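Long-range contacts in glyoxalase family protein (PDB 2P7M), which probably catalyses the hydration of the antibiotic fosfomycin, most likely with the help of a bound manganese ion: residues N27-Y32 and F46-G51; Q101-S106 and E125-R130. All blocks are in the same frame, centred on the assembly; numbering follows the deposited sequence.

Contact 1. Residues N27-Y32 and F46-G51; sequences NAEEIY and FFLIAG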
ATOM      1  N   ASN A  27     -12.228 -10.765   6.397  1.00 40.82           N
ATOM      2  CA  ASN A  27     -12.280 -11.388   7.720  1.00 40.49           C
ATOM      3  C   ASN A  27     -11.453 -10.519   8.654  1.00 36.33           C
ATOM      4  O   ASN A  27     -10.738 -11.030   9.510  1.00 29.42           O
ATOM      5  CB  ASN A  27     -11.682 -12.801   7.705  1.00 44.93           C
ATOM      6  CG  ASN A  27     -12.507 -13.781   6.891  1.00 43.78           C
ATOM      7  OD1 ASN A  27     -12.319 -14.991   6.986  1.00 37.99           O
ATOM      8  ND2 ASN A  27     -13.416 -13.262   6.082  1.00 45.01           N
ATOM      9  N   ALA A  28     -11.544  -9.204   8.476  1.00 27.53           N
ATOM     10  CA  ALA A  28     -10.776  -8.276   9.295  1.00 30.55           C
ATOM     11  C   ALA A  28     -11.157  -8.357  10.765  1.00 36.03           C
ATOM     12  O   ALA A  28     -12.331  -8.466  11.108  1.00 39.42           O
ATOM     13  CB  ALA A  28     -10.961  -6.835   8.781  1.00 34.01           C
ATOM     14  N   GLU A  29     -10.151  -8.316  11.629  1.00 31.79           N
ATOM     15  CA  GLU A  29     -10.385  -8.373  13.063  1.00 40.43           C
ATOM     16  C   GLU A  29     -10.114  -7.010  13.663  1.00 37.73           C
ATOM     17  O   GLU A  29      -8.974  -6.549  13.690  1.00 36.92           O
ATOM     18  CB  GLU A  29      -9.473  -9.408  13.726  1.00 47.06           C
ATOM     19  CG  GLU A  29      -9.513  -9.375  15.254  1.00 54.46           C
ATOM     20  CD  GLU A  29      -8.539 -10.355  15.892  1.00 62.34           C
ATOM     21  OE1 GLU A  29      -7.326 -10.268  15.603  1.00 64.42           O
ATOM     22  OE2 GLU A  29      -8.984 -11.211  16.688  1.00 62.55           O
ATOM     23  N   GLU A  30     -11.173  -6.360  14.127  1.00 41.14           N
ATOM     24  CA  GLU A  30     -11.056  -5.052  14.744  1.00 40.89           C
ATOM     25  C   GLU A  30     -10.306  -5.252  16.059  1.00 47.20           C
ATOM     26  O   GLU A  30     -10.620  -6.161  16.828  1.00 47.75           O
ATOM     27  CB  GLU A  30     -12.456  -4.483  14.989  1.00 41.90           C
ATOM     28  CG  GLU A  30     -12.498  -3.118  15.653  1.00 48.03           C
ATOM     29  CD  GLU A  30     -13.884  -2.494  15.587  1.00 45.68           C
ATOM     30  OE1 GLU A  30     -14.201  -1.638  16.438  1.00 51.19           O
ATOM     31  OE2 GLU A  30     -14.654  -2.853  14.672  1.00 45.23           O
ATOM     32  N   ILE A  31      -9.298  -4.421  16.302  1.00 47.87           N
ATOM     33  CA  ILE A  31      -8.502  -4.530  17.520  1.00 54.34           C
ATOM     34  C   ILE A  31      -8.486  -3.207  18.272  1.00 54.35           C
ATOM     35  O   ILE A  31      -7.942  -3.104  19.369  1.00 60.98           O
ATOM     36  CB  ILE A  31      -7.048  -4.957  17.196  1.00 57.50           C
ATOM     37  CG1 ILE A  31      -7.059  -6.300  16.460  1.00 59.68           C
ATOM     38  CG2 ILE A  31      -6.233  -5.085  18.478  1.00 60.34           C
ATOM     39  CD1 ILE A  31      -5.687  -6.839  16.119  1.00 63.09           C
ATOM     40  N   TYR A  32      -9.099  -2.194  17.679  1.00 51.74           N
ATOM     41  CA  TYR A  32      -9.155  -0.887  18.305  1.00 57.18           C
ATOM     42  C   TYR A  32     -10.259  -0.044  17.692  1.00 55.26           C
ATOM     43  O   TYR A  32     -10.547  -0.148  16.500  1.00 56.14           O
ATOM     44  CB  TYR A  32      -7.819  -0.157  18.146  1.00 62.05           C
ATOM     45  CG  TYR A  32      -7.863   1.267  18.648  1.00 67.96           C
ATOM     46  CD1 TYR A  32      -7.756   1.552  20.008  1.00 69.97           C
ATOM     47  CD2 TYR A  32      -8.062   2.330  17.763  1.00 68.42           C
ATOM     48  CE1 TYR A  32      -7.848   2.862  20.479  1.00 74.68           C
ATOM     49  CE2 TYR A  32      -8.159   3.642  18.221  1.00 71.14           C
ATOM     50  CZ  TYR A  32      -8.051   3.901  19.581  1.00 74.92           C
ATOM     51  OH  TYR A  32      -8.150   5.195  20.041  1.00 78.95           O
ATOM     52  N   PHE A  46      -8.830   0.324  14.028  1.00 40.82           N
ATOM     53  CA  PHE A  46      -7.654  -0.406  13.569  1.00 45.09           C
ATOM     54  C   PHE A  46      -8.031  -1.875  13.410  1.00 43.47           C
ATOM     55  O   PHE A  46      -8.588  -2.476  14.325  1.00 41.95           O
ATOM     56  CB  PHE A  46      -6.522  -0.301  14.595  1.00 46.98           C
ATOM     57  CG  PHE A  46      -6.105   1.109  14.911  1.00 57.24           C
ATOM     58  CD1 PHE A  46      -5.227   1.360  15.959  1.00 60.67           C
ATOM     59  CD2 PHE A  46      -6.576   2.184  14.164  1.00 57.53           C
ATOM     60  CE1 PHE A  46      -4.824   2.659  16.260  1.00 61.30           C
ATOM     61  CE2 PHE A  46      -6.178   3.487  14.459  1.00 61.20           C
ATOM     62  CZ  PHE A  46      -5.302   3.723  15.506  1.00 56.20           C
ATOM     63  N   PHE A  47      -7.728  -2.454  12.253  1.00 39.15           N
ATOM     64  CA  PHE A  47      -8.044  -3.859  12.022  1.00 42.68           C
ATOM     65  C   PHE A  47      -6.788  -4.645  11.709  1.00 41.20           C
ATOM     66  O   PHE A  47      -5.800  -4.090  11.237  1.00 44.39           O
ATOM     67  CB  PHE A  47      -9.009  -4.027  10.847  1.00 39.14           C
ATOM     68  CG  PHE A  47     -10.289  -3.269  10.999  1.00 39.05           C
ATOM     69  CD1 PHE A  47     -10.345  -1.908  10.721  1.00 28.73           C
ATOM     70  CD2 PHE A  47     -11.443  -3.917  11.418  1.00 38.06           C
ATOM     71  CE1 PHE A  47     -11.533  -1.200  10.856  1.00 40.55           C
ATOM     72  CE2 PHE A  47     -12.639  -3.217  11.558  1.00 38.32           C
ATOM     73  CZ  PHE A  47     -12.685  -1.857  11.276  1.00 30.95           C
ATOM     74  N   LEU A  48      -6.840  -5.940  11.977  1.00 41.08           N
ATOM     75  CA  LEU A  48      -5.730  -6.825  11.687  1.00 34.74           C
ATOM     76  C   LEU A  48      -6.192  -7.677  10.502  1.00 38.36           C
ATOM     77  O   LEU A  48      -7.160  -8.426  10.612  1.00 42.07           O
ATOM     78  CB  LEU A  48      -5.443  -7.714  12.891  1.00 41.35           C
ATOM     79  CG  LEU A  48      -4.108  -8.451  12.903  1.00 48.62           C
ATOM     80  CD1 LEU A  48      -2.973  -7.433  12.956  1.00 40.59           C
ATOM     81  CD2 LEU A  48      -4.051  -9.392  14.104  1.00 49.53           C
ATOM     82  N   ILE A  49      -5.526  -7.535   9.362  1.00 36.79           N
ATOM     83  CA  ILE A  49      -5.884  -8.301   8.172  1.00 37.74           C
ATOM     84  C   ILE A  49      -4.667  -9.072   7.696  1.00 41.61           C
ATOM     85  O   ILE A  49      -3.732  -8.489   7.152  1.00 43.22           O
ATOM     86  CB  ILE A  49      -6.351  -7.389   7.018  1.00 39.94           C
ATOM     87  CG1 ILE A  49      -7.618  -6.635   7.411  1.00 40.67           C
ATOM     88  CG2 ILE A  49      -6.598  -8.219   5.774  1.00 42.44           C
ATOM     89  CD1 ILE A  49      -8.132  -5.710   6.323  1.00 41.18           C
ATOM     90  N   ALA A  50      -4.678 -10.382   7.912  1.00 45.90           N
ATOM     91  CA  ALA A  50      -3.569 -11.237   7.505  1.00 43.74           C
ATOM     92  C   ALA A  50      -2.237 -10.713   8.024  1.00 41.11           C
ATOM     93  O   ALA A  50      -1.273 -10.569   7.268  1.00 41.33           O
ATOM     94  CB  ALA A  50      -3.530 -11.358   5.979  1.00 48.22           C
ATOM     95  N   GLY A  51      -2.193 -10.419   9.318  1.00 35.93           N
ATOM     96  CA  GLY A  51      -0.970  -9.932   9.927  1.00 42.53           C
ATOM     97  C   GLY A  51      -0.655  -8.467   9.694  1.00 43.24           C
ATOM     98  O   GLY A  51       0.281  -7.937  10.286  1.00 44.60           O
TER
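One face of the Phe46 ring receives Tyr32 CD2, which sits 3.4 Å above the ring plane and over its centre. The hairpin of strands 29-33 and 44-49, within the beta-alpha-beta-beta-beta module of the glyoxalase fold, carries these groups. The two ring planes are inclined at 35°, and both side chains run the same way. The Phe47 ring, pointing to the other face of the sheet, is met by Glu30: Phe47 CE2 lies 3.7 Å from Glu30 CB and equally near Glu30 OE2, with carboxylate and ring planes 71° apart. A classic beta bulge interrupts the hairpin: Ile31 and Tyr32 both face Phe46. Ile31 N gives Phe46 O a nearly straight bond of 2.9 Å, whereas that from Tyr32 N is weak; Phe46 N returns a bond to Tyr32 O. Before the bulge, Glu29 and Leu48 exchange a reciprocal backbone pair, with Leu48 N 2.8 Å from Glu29 O. Toward the start of strand 29-33, Ala28 CB rests 3.6 Å from Ile49 CG1, and helix 15-25 covers Ala28 and Phe47 through Leu22 and Thr19. On the Tyr32 and Phe46 face, the extended Ile31 chain (chi2 -179°) brings CD1 within a tight 3.4 Å of Leu48 CB.

Contact 2. Residues Q101-S106 and E125-R130; sequences QGEGRS and EERLKR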
ATOM      1  N   GLN A 101       3.814 -13.992 -19.077  1.00 47.55           N
ATOM      2  CA  GLN A 101       4.064 -15.329 -18.547  1.00 52.11           C
ATOM      3  C   GLN A 101       4.789 -15.235 -17.210  1.00 48.29           C
ATOM      4  O   GLN A 101       5.715 -14.439 -17.052  1.00 51.32           O
ATOM      5  CB  GLN A 101       4.895 -16.135 -19.544  1.00 58.85           C
ATOM      6  CG  GLN A 101       4.269 -16.213 -20.930  1.00 71.06           C
ATOM      7  CD  GLN A 101       2.988 -17.033 -20.959  1.00 77.39           C
ATOM      8  OE1 GLN A 101       2.118 -16.827 -20.086  1.00 81.48           O
ATOM      9  NE2 GLN A 101       2.847 -17.880 -21.867  1.00 80.77           N
ATOM     10  N   GLY A 102       4.357 -16.040 -16.243  1.00 45.04           N
ATOM     11  CA  GLY A 102       4.987 -16.027 -14.934  1.00 43.57           C
ATOM     12  C   GLY A 102       4.247 -15.130 -13.966  1.00 45.70           C
ATOM     13  O   GLY A 102       4.541 -15.100 -12.766  1.00 40.00           O
ATOM     14  N   GLU A 103       3.276 -14.395 -14.494  1.00 45.61           N
ATOM     15  CA  GLU A 103       2.474 -13.480 -13.695  1.00 44.63           C
ATOM     16  C   GLU A 103       1.167 -14.176 -13.328  1.00 41.20           C
ATOM     17  O   GLU A 103       0.313 -14.402 -14.185  1.00 41.89           O
ATOM     18  CB  GLU A 103       2.200 -12.205 -14.500  1.00 44.85           C
ATOM     19  CG  GLU A 103       1.402 -11.147 -13.768  1.00 43.04           C
ATOM     20  CD  GLU A 103       1.183  -9.890 -14.610  1.00 44.80           C
ATOM     21  OE1 GLU A 103       0.593  -8.923 -14.084  1.00 37.83           O
ATOM     22  OE2 GLU A 103       1.595  -9.873 -15.793  1.00 36.99           O
ATOM     23  N   GLY A 104       1.019 -14.516 -12.052  1.00 34.47           N
ATOM     24  CA  GLY A 104      -0.180 -15.204 -11.596  1.00 35.03           C
ATOM     25  C   GLY A 104      -1.486 -14.436 -11.719  1.00 42.37           C
ATOM     26  O   GLY A 104      -1.495 -13.244 -12.051  1.00 35.12           O
ATOM     27  N   ARG A 105      -2.588 -15.131 -11.450  1.00 40.03           N
ATOM     28  CA  ARG A 105      -3.932 -14.549 -11.513  1.00 43.42           C
ATOM     29  C   ARG A 105      -4.190 -13.592 -10.357  1.00 37.43           C
ATOM     30  O   ARG A 105      -3.640 -13.754  -9.264  1.00 38.30           O
ATOM     31  CB  ARG A 105      -4.993 -15.648 -11.472  1.00 45.73           C
ATOM     32  CG  ARG A 105      -4.945 -16.623 -12.633  1.00 55.76           C
ATOM     33  CD  ARG A 105      -5.885 -17.790 -12.388  1.00 58.14           C
ATOM     34  NE  ARG A 105      -7.287 -17.382 -12.357  1.00 63.63           N
ATOM     35  CZ  ARG A 105      -8.272 -18.140 -11.886  1.00 65.25           C
ATOM     36  NH1 ARG A 105      -8.006 -19.346 -11.399  1.00 62.95           N
ATOM     37  NH2 ARG A 105      -9.523 -17.697 -11.907  1.00 61.05           N
ATOM     38  N   SER A 106      -5.042 -12.605 -10.607  1.00 32.65           N
ATOM     39  CA  SER A 106      -5.404 -11.613  -9.602  1.00 31.28           C
ATOM     40  C   SER A 106      -6.853 -11.172  -9.784  1.00 32.31           C
ATOM     41  O   SER A 106      -7.399 -11.269 -10.876  1.00 30.61           O
ATOM     42  CB  SER A 106      -4.514 -10.373  -9.724  1.00 36.08           C
ATOM     43  OG  SER A 106      -3.164 -10.665  -9.432  1.00 34.76           O
ATOM     44  N   GLU A 125       8.836 -14.893  -7.060  1.00 36.83           N
ATOM     45  CA  GLU A 125       9.818 -15.805  -7.629  1.00 42.15           C
ATOM     46  C   GLU A 125       9.471 -16.236  -9.043  1.00 42.36           C
ATOM     47  O   GLU A 125      10.326 -16.223  -9.932  1.00 41.01           O
ATOM     48  CB  GLU A 125       9.978 -17.046  -6.750  1.00 37.16           C
ATOM     49  CG  GLU A 125      11.297 -17.772  -7.008  1.00 44.02           C
ATOM     50  CD  GLU A 125      11.330 -19.179  -6.447  1.00 47.55           C
ATOM     51  OE1 GLU A 125      10.856 -19.393  -5.310  1.00 39.80           O
ATOM     52  OE2 GLU A 125      11.847 -20.071  -7.149  1.00 53.47           O
ATOM     53  N   GLU A 126       8.221 -16.629  -9.250  1.00 43.48           N
ATOM     54  CA  GLU A 126       7.791 -17.054 -10.573  1.00 47.23           C
ATOM     55  C   GLU A 126       8.004 -15.900 -11.540  1.00 52.48           C
ATOM     56  O   GLU A 126       8.510 -16.084 -12.650  1.00 52.18           O
ATOM     57  CB  GLU A 126       6.313 -17.444 -10.557  1.00 48.41           C
ATOM     58  CG  GLU A 126       5.809 -17.991 -11.884  1.00 50.36           C
ATOM     59  CD  GLU A 126       6.587 -19.219 -12.341  1.00 60.99           C
ATOM     60  OE1 GLU A 126       6.618 -20.221 -11.591  1.00 55.53           O
ATOM     61  OE2 GLU A 126       7.168 -19.177 -13.448  1.00 57.74           O
ATOM     62  N   ARG A 127       7.630 -14.707 -11.095  1.00 50.19           N
ATOM     63  CA  ARG A 127       7.753 -13.509 -11.910  1.00 52.83           C
ATOM     64  C   ARG A 127       9.201 -13.196 -12.297  1.00 49.94           C
ATOM     65  O   ARG A 127       9.472 -12.829 -13.437  1.00 54.38           O
ATOM     66  CB  ARG A 127       7.126 -12.320 -11.170  1.00 53.98           C
ATOM     67  CG  ARG A 127       7.030 -11.069 -12.006  1.00 52.14           C
ATOM     68  CD  ARG A 127       6.352 -11.361 -13.331  1.00 49.69           C
ATOM     69  NE  ARG A 127       6.521 -10.248 -14.255  1.00 48.28           N
ATOM     70  CZ  ARG A 127       5.829  -9.115 -14.192  1.00 55.07           C
ATOM     71  NH1 ARG A 127       4.908  -8.951 -13.248  1.00 48.97           N
ATOM     72  NH2 ARG A 127       6.074  -8.142 -15.063  1.00 41.50           N
ATOM     73  N   LEU A 128      10.126 -13.353 -11.355  1.00 47.22           N
ATOM     74  CA  LEU A 128      11.540 -13.084 -11.611  1.00 45.57           C
ATOM     75  C   LEU A 128      12.236 -14.237 -12.339  1.00 51.51           C
ATOM     76  O   LEU A 128      13.217 -14.024 -13.047  1.00 47.99           O
ATOM     77  CB  LEU A 128      12.283 -12.828 -10.294  1.00 45.51           C
ATOM     78  CG  LEU A 128      11.783 -11.735  -9.347  1.00 40.16           C
ATOM     79  CD1 LEU A 128      12.600 -11.772  -8.059  1.00 34.92           C
ATOM     80  CD2 LEU A 128      11.893 -10.374 -10.019  1.00 43.36           C
ATOM     81  N   LYS A 129      11.734 -15.455 -12.160  1.00 52.75           N
ATOM     82  CA  LYS A 129      12.339 -16.629 -12.784  1.00 60.96           C
ATOM     83  C   LYS A 129      12.558 -16.468 -14.289  1.00 64.39           C
ATOM     84  O   LYS A 129      13.683 -16.599 -14.777  1.00 61.75           O
ATOM     85  CB  LYS A 129      11.481 -17.870 -12.532  1.00 60.40           C
ATOM     86  CG  LYS A 129      12.224 -19.172 -12.792  1.00 58.80           C
ATOM     87  CD  LYS A 129      11.347 -20.193 -13.497  1.00 56.71           C
ATOM     88  CE  LYS A 129      10.131 -20.585 -12.674  1.00 51.40           C
ATOM     89  NZ  LYS A 129       9.273 -21.531 -13.443  1.00 43.17           N
ATOM     90  N   ARG A 130      11.480 -16.205 -15.021  1.00 67.68           N
ATOM     91  CA  ARG A 130      11.566 -16.023 -16.464  1.00 73.61           C
ATOM     92  C   ARG A 130      12.479 -14.832 -16.716  1.00 75.37           C
ATOM     93  O   ARG A 130      13.456 -14.919 -17.458  1.00 74.98           O
ATOM     94  CB  ARG A 130      10.180 -15.737 -17.043  1.00 76.34           C
ATOM     95  CG  ARG A 130      10.127 -15.715 -18.562  1.00 84.04           C
ATOM     96  CD  ARG A 130       8.869 -15.018 -19.062  1.00 87.47           C
ATOM     97  NE  ARG A 130       8.901 -13.583 -18.780  1.00 89.94           N
ATOM     98  CZ  ARG A 130       7.914 -12.739 -19.063  1.00 88.96           C
ATOM     99  NH1 ARG A 130       6.804 -13.183 -19.638  1.00 90.70           N
ATOM    100  NH2 ARG A 130       8.039 -11.450 -18.776  1.00 88.26           N
TER
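Gln101 and Arg130 meet with side chains that cross, the amide and guanidinium planes 62° apart. What touches the arginine is chiefly the backbone: Gln101 O lies over one face of the Arg130 guanidinium, 3.0 Å above its plane and offset toward the rim. Arg130 NH1 is 3.1 Å from that oxygen, yet the angle is too poor for a hydrogen bond, so the evidence supports a facial contact. A bend at chi3 turns the arginine end over the loop.

Glu103 and Arg127 behave differently, running side by side in the same direction with carboxylate and guanidinium planes only 20° apart. Any attraction is probably only electrostatic at long range: Glu103 OE2 is 4.3 Å from Arg127 NH1, well out of the guanidinium plane, so no N-H points at it. That oxygen instead accepts a hydrogen bond from Val100 N, which gives the carboxylate a partner of its own on the preceding loop.

Between these pairs Gly102, at a positive phi of 96°, approaches the helix closely, its CA 4.8 Å from that of Arg127. Its O abuts Glu126 CG at 3.3 Å. The Glu126 chain then bends at chi2, and its OE2 is met on the syn side by Lys129 NZ in a salt bridge of 3.2 Å along the helix.

Arg127 NH2 goes on to hydrogen-bond Tyr32 OH of the second subunit. The packing therefore borders the dimer interface on the Arg127 side, and the Glu103 side chain is about 7 Å from that of Glu118, a probable manganese ligand, consistent with the subunit-spanning active sites of the glyoxalase superfamily.

How the contacts relate
From the N terminus the chain runs through strand 4-12 and helix 15-25 into contact 1, which closes a 13-residue loop and joins an outermost strand to its neighbour in the four-stranded sheet. Strand 52-58 lies on the other side of that neighbour. After strand 69-73 and helix 79-88, contact 2 closes an 18-residue loop that holds most of the hairpin 106-110/116-120, tying the C-terminal helix to the loop that leads into strand 106-110. The two loops follow in series, neither enclosing nor crossing the other, with centres about 29 Å apart and nearest atoms about 15 Å apart. Across the dimer they meet: Arg127 and Leu128 of one subunit pack on Phe46 and Tyr32 of the other.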